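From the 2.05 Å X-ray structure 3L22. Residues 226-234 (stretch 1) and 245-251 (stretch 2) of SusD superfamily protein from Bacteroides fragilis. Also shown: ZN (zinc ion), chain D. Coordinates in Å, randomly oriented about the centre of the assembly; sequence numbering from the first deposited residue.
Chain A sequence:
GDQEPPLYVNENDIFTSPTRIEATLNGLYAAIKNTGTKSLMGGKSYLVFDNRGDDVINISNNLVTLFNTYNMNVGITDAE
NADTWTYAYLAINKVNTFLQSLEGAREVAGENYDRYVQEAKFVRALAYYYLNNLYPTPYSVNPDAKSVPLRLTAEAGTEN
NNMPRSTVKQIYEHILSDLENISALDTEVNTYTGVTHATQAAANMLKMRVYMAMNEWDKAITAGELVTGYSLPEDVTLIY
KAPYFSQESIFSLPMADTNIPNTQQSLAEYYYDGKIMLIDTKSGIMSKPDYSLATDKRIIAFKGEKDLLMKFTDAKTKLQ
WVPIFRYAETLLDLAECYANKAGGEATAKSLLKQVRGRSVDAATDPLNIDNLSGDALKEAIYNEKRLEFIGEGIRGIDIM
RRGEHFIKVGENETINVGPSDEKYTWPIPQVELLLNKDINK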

# COMPACT_ATOMS: atom_id res chain seq x y z
N LEU A 226 3.77 16.51 -9.21
CA LEU A 226 5.07 16.82 -8.63
C LEU A 226 6.08 15.66 -8.68
O LEU A 226 7.24 15.89 -8.46
CB LEU A 226 4.91 17.34 -7.19
CG LEU A 226 4.21 18.70 -7.07
CD1 LEU A 226 3.92 18.99 -5.57
CD2 LEU A 226 5.03 19.87 -7.70
N VAL A 227 5.65 14.44 -8.99
CA VAL A 227 6.53 13.26 -9.05
C VAL A 227 7.26 13.31 -10.37
O VAL A 227 6.68 12.98 -11.40
CB VAL A 227 5.71 11.95 -8.93
CG1 VAL A 227 6.59 10.68 -9.20
CG2 VAL A 227 4.99 11.89 -7.58
N THR A 228 8.52 13.73 -10.36
CA THR A 228 9.28 13.90 -11.59
C THR A 228 10.58 13.11 -11.49
O THR A 228 11.03 12.73 -10.41
CB THR A 228 9.64 15.39 -11.82
OG1 THR A 228 10.40 15.83 -10.70
CG2 THR A 228 8.36 16.29 -11.98
N GLY A 229 11.17 12.83 -12.66
CA GLY A 229 12.49 12.23 -12.77
C GLY A 229 12.49 10.70 -12.90
O GLY A 229 13.57 10.11 -13.06
N TYR A 230 11.32 10.06 -12.79
CA TYR A 230 11.21 8.60 -12.91
C TYR A 230 10.85 8.21 -14.34
O TYR A 230 10.49 9.06 -15.15
CB TYR A 230 10.20 8.02 -11.92
CG TYR A 230 10.53 8.34 -10.49
CD1 TYR A 230 11.35 7.51 -9.73
CD2 TYR A 230 10.06 9.52 -9.89
CE1 TYR A 230 11.65 7.81 -8.41
CE2 TYR A 230 10.36 9.82 -8.55
CZ TYR A 230 11.14 8.97 -7.83
OH TYR A 230 11.46 9.29 -6.53
N SER A 231 10.95 6.92 -14.65
CA SER A 231 10.54 6.45 -15.96
C SER A 231 10.05 5.01 -15.86
O SER A 231 10.04 4.44 -14.78
CB SER A 231 11.72 6.59 -16.92
OG SER A 231 12.83 5.87 -16.43
N LEU A 232 9.54 4.50 -16.99
CA LEU A 232 9.06 3.16 -17.10
C LEU A 232 10.07 2.40 -17.92
O LEU A 232 10.09 2.53 -19.15
CB LEU A 232 7.70 3.11 -17.82
CG LEU A 232 6.50 3.83 -17.21
CD1 LEU A 232 5.27 3.65 -18.11
CD2 LEU A 232 6.25 3.34 -15.78
N PRO A 233 10.94 1.62 -17.27
CA PRO A 233 11.83 0.75 -18.06
C PRO A 233 11.04 -0.25 -18.92
O PRO A 233 9.94 -0.65 -18.56
CB PRO A 233 12.63 0.02 -16.99
CG PRO A 233 12.53 0.91 -15.75
CD PRO A 233 11.19 1.51 -15.83
N GLU A 234 11.60 -0.66 -20.05
CA GLU A 234 10.95 -1.65 -20.91
C GLU A 234 10.84 -3.07 -20.31
O GLU A 234 10.01 -3.88 -20.73
CB GLU A 234 11.68 -1.73 -22.26
CG GLU A 234 11.55 -0.45 -23.08
CD GLU A 234 10.11 -0.18 -23.59
OE1 GLU A 234 9.16 -1.01 -23.50
OE2 GLU A 234 9.93 0.92 -24.10
N PHE A 245 15.54 -2.45 -7.28
CA PHE A 245 14.92 -1.17 -7.62
C PHE A 245 15.43 -0.76 -8.99
O PHE A 245 16.45 -1.26 -9.45
CB PHE A 245 15.24 -0.07 -6.57
CG PHE A 245 16.71 0.24 -6.40
CD1 PHE A 245 17.50 -0.49 -5.52
CD2 PHE A 245 17.30 1.28 -7.11
CE1 PHE A 245 18.84 -0.21 -5.36
CE2 PHE A 245 18.64 1.59 -6.93
CZ PHE A 245 19.42 0.83 -6.09
N SER A 246 14.72 0.16 -9.62
CA SER A 246 15.02 0.63 -10.93
C SER A 246 14.72 2.13 -10.96
O SER A 246 14.31 2.71 -9.95
CB SER A 246 14.15 -0.08 -11.97
OG SER A 246 12.78 0.38 -11.90
N GLN A 247 14.86 2.74 -12.13
CA GLN A 247 14.40 4.12 -12.35
C GLN A 247 12.88 4.33 -12.23
O GLN A 247 12.43 5.48 -12.28
CB GLN A 247 14.86 4.60 -13.72
CG GLN A 247 16.39 4.83 -13.68
CD GLN A 247 16.95 5.29 -14.97
OE1 GLN A 247 16.26 5.27 -15.99
NE2 GLN A 247 18.21 5.69 -14.95
N GLU A 248 12.11 3.24 -12.10
CA GLU A 248 10.67 3.31 -11.81
C GLU A 248 10.34 3.40 -10.32
O GLU A 248 9.23 3.81 -9.96
CB GLU A 248 9.97 2.10 -12.42
CG GLU A 248 8.50 2.28 -12.61
CD GLU A 248 7.75 1.03 -13.06
OE1 GLU A 248 8.38 0.12 -13.65
OE2 GLU A 248 6.50 0.99 -12.84
N SER A 249 11.30 3.06 -9.46
CA SER A 249 11.02 2.82 -8.05
C SER A 249 11.00 4.11 -7.27
O SER A 249 11.99 4.83 -7.26
CB SER A 249 12.11 1.89 -7.47
OG SER A 249 12.20 0.70 -8.22
N ILE A 250 9.88 4.41 -6.63
CA ILE A 250 9.77 5.62 -5.83
C ILE A 250 10.06 5.29 -4.39
O ILE A 250 10.94 5.91 -3.77
CB ILE A 250 8.39 6.29 -6.00
CG1 ILE A 250 8.16 6.69 -7.48
CG2 ILE A 250 8.31 7.51 -5.05
CD1 ILE A 250 6.72 6.95 -7.89
N PHE A 251 9.32 4.36 -3.82
CA PHE A 251 9.52 4.00 -2.40
C PHE A 251 9.25 2.50 -2.21
O PHE A 251 8.20 1.99 -2.67
CB PHE A 251 8.60 4.84 -1.49
CG PHE A 251 8.75 4.53 -0.03
CD1 PHE A 251 9.93 4.85 0.64
CD2 PHE A 251 7.72 3.90 0.69
CE1 PHE A 251 10.11 4.50 1.98
CE2 PHE A 251 7.88 3.58 2.05
CZ PHE A 251 9.07 3.87 2.69
ZN ZN D . 8.00 1.35 -25.27
O HOH W 1 14.29 7.86 -15.00
O HOH W 2 14.11 3.74 -18.03
O HOH W 3 7.05 -0.84 -24.98
O HOH W 4 8.76 3.58 -25.51
O HOH W 5 7.03 1.98 -23.23
O HOH W 6 5.91 1.78 -26.47
O HOH W 7 8.68 0.08 -27.19

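Two segments of one chain, the first without regular secondary structure and the second a turn leading into strand at Ser249, pack side by side, burying 427 Å² in total, and a single direct hydrogen bond joins them: Ser231 N donates to Gln247 O (3.1 Å, 160° at the hydrogen). Gln247 O also receives a CA-H...O contact from Tyr230 CA (3.4 Å), and Glu248 CA makes another with Ser231 O (3.2 Å), so the backbones meet closely where Ser231 lies beside Glu248.

A type I turn from Ser246 to Ser249 presents these atoms. It is closed by Ser249 N to Ser246 O (3.1 Å) and braced by two serine hydroxyls: Ser249 OG accepts from Ser246 N (2.9 Å), and Ser246 OG accepts from Glu248 N (2.9 Å). Serine suits both positions because its short side chain can reach back to nearby main-chain amides.

The apolar part centres on Tyr230. With chi1 m, its buried ring reaches across the contact, and Ile250 CG1 sits over one face, 3.7 Å from the ring centroid and 10° off the normal, in a CH-pi contact. Ile250 CD1 extends to Val227 CG1 (4.0 Å), adding a second aliphatic surface. Pro233 points toward the turn, placing its CD 3.7 Å from Glu248 CB and its CG 3.9 Å from Ser246 OG. The aliphatic part of Glu248 thus packs against proline, while its carboxylate oxygens are hydrogen-bonded elsewhere in the structure.

Water supplements the contact at its more open side. Water 1 links Gly229 O (3.1 Å) and Ser231 OG (2.9 Å), with a weak bond to Gln247 OE1 (3.4 Å); water 2 joins Ser231 OG (3.0 Å) and, weakly, Gln247 OE1 (3.3 Å). At Gly229, phi/psi of 94/-6 would jam a CB against the preceding carbonyl O, which calls for glycine. Beyond the contact, Glu234 OE2 binds zinc ZN at 2.3 Å, with five waters completing six ligands.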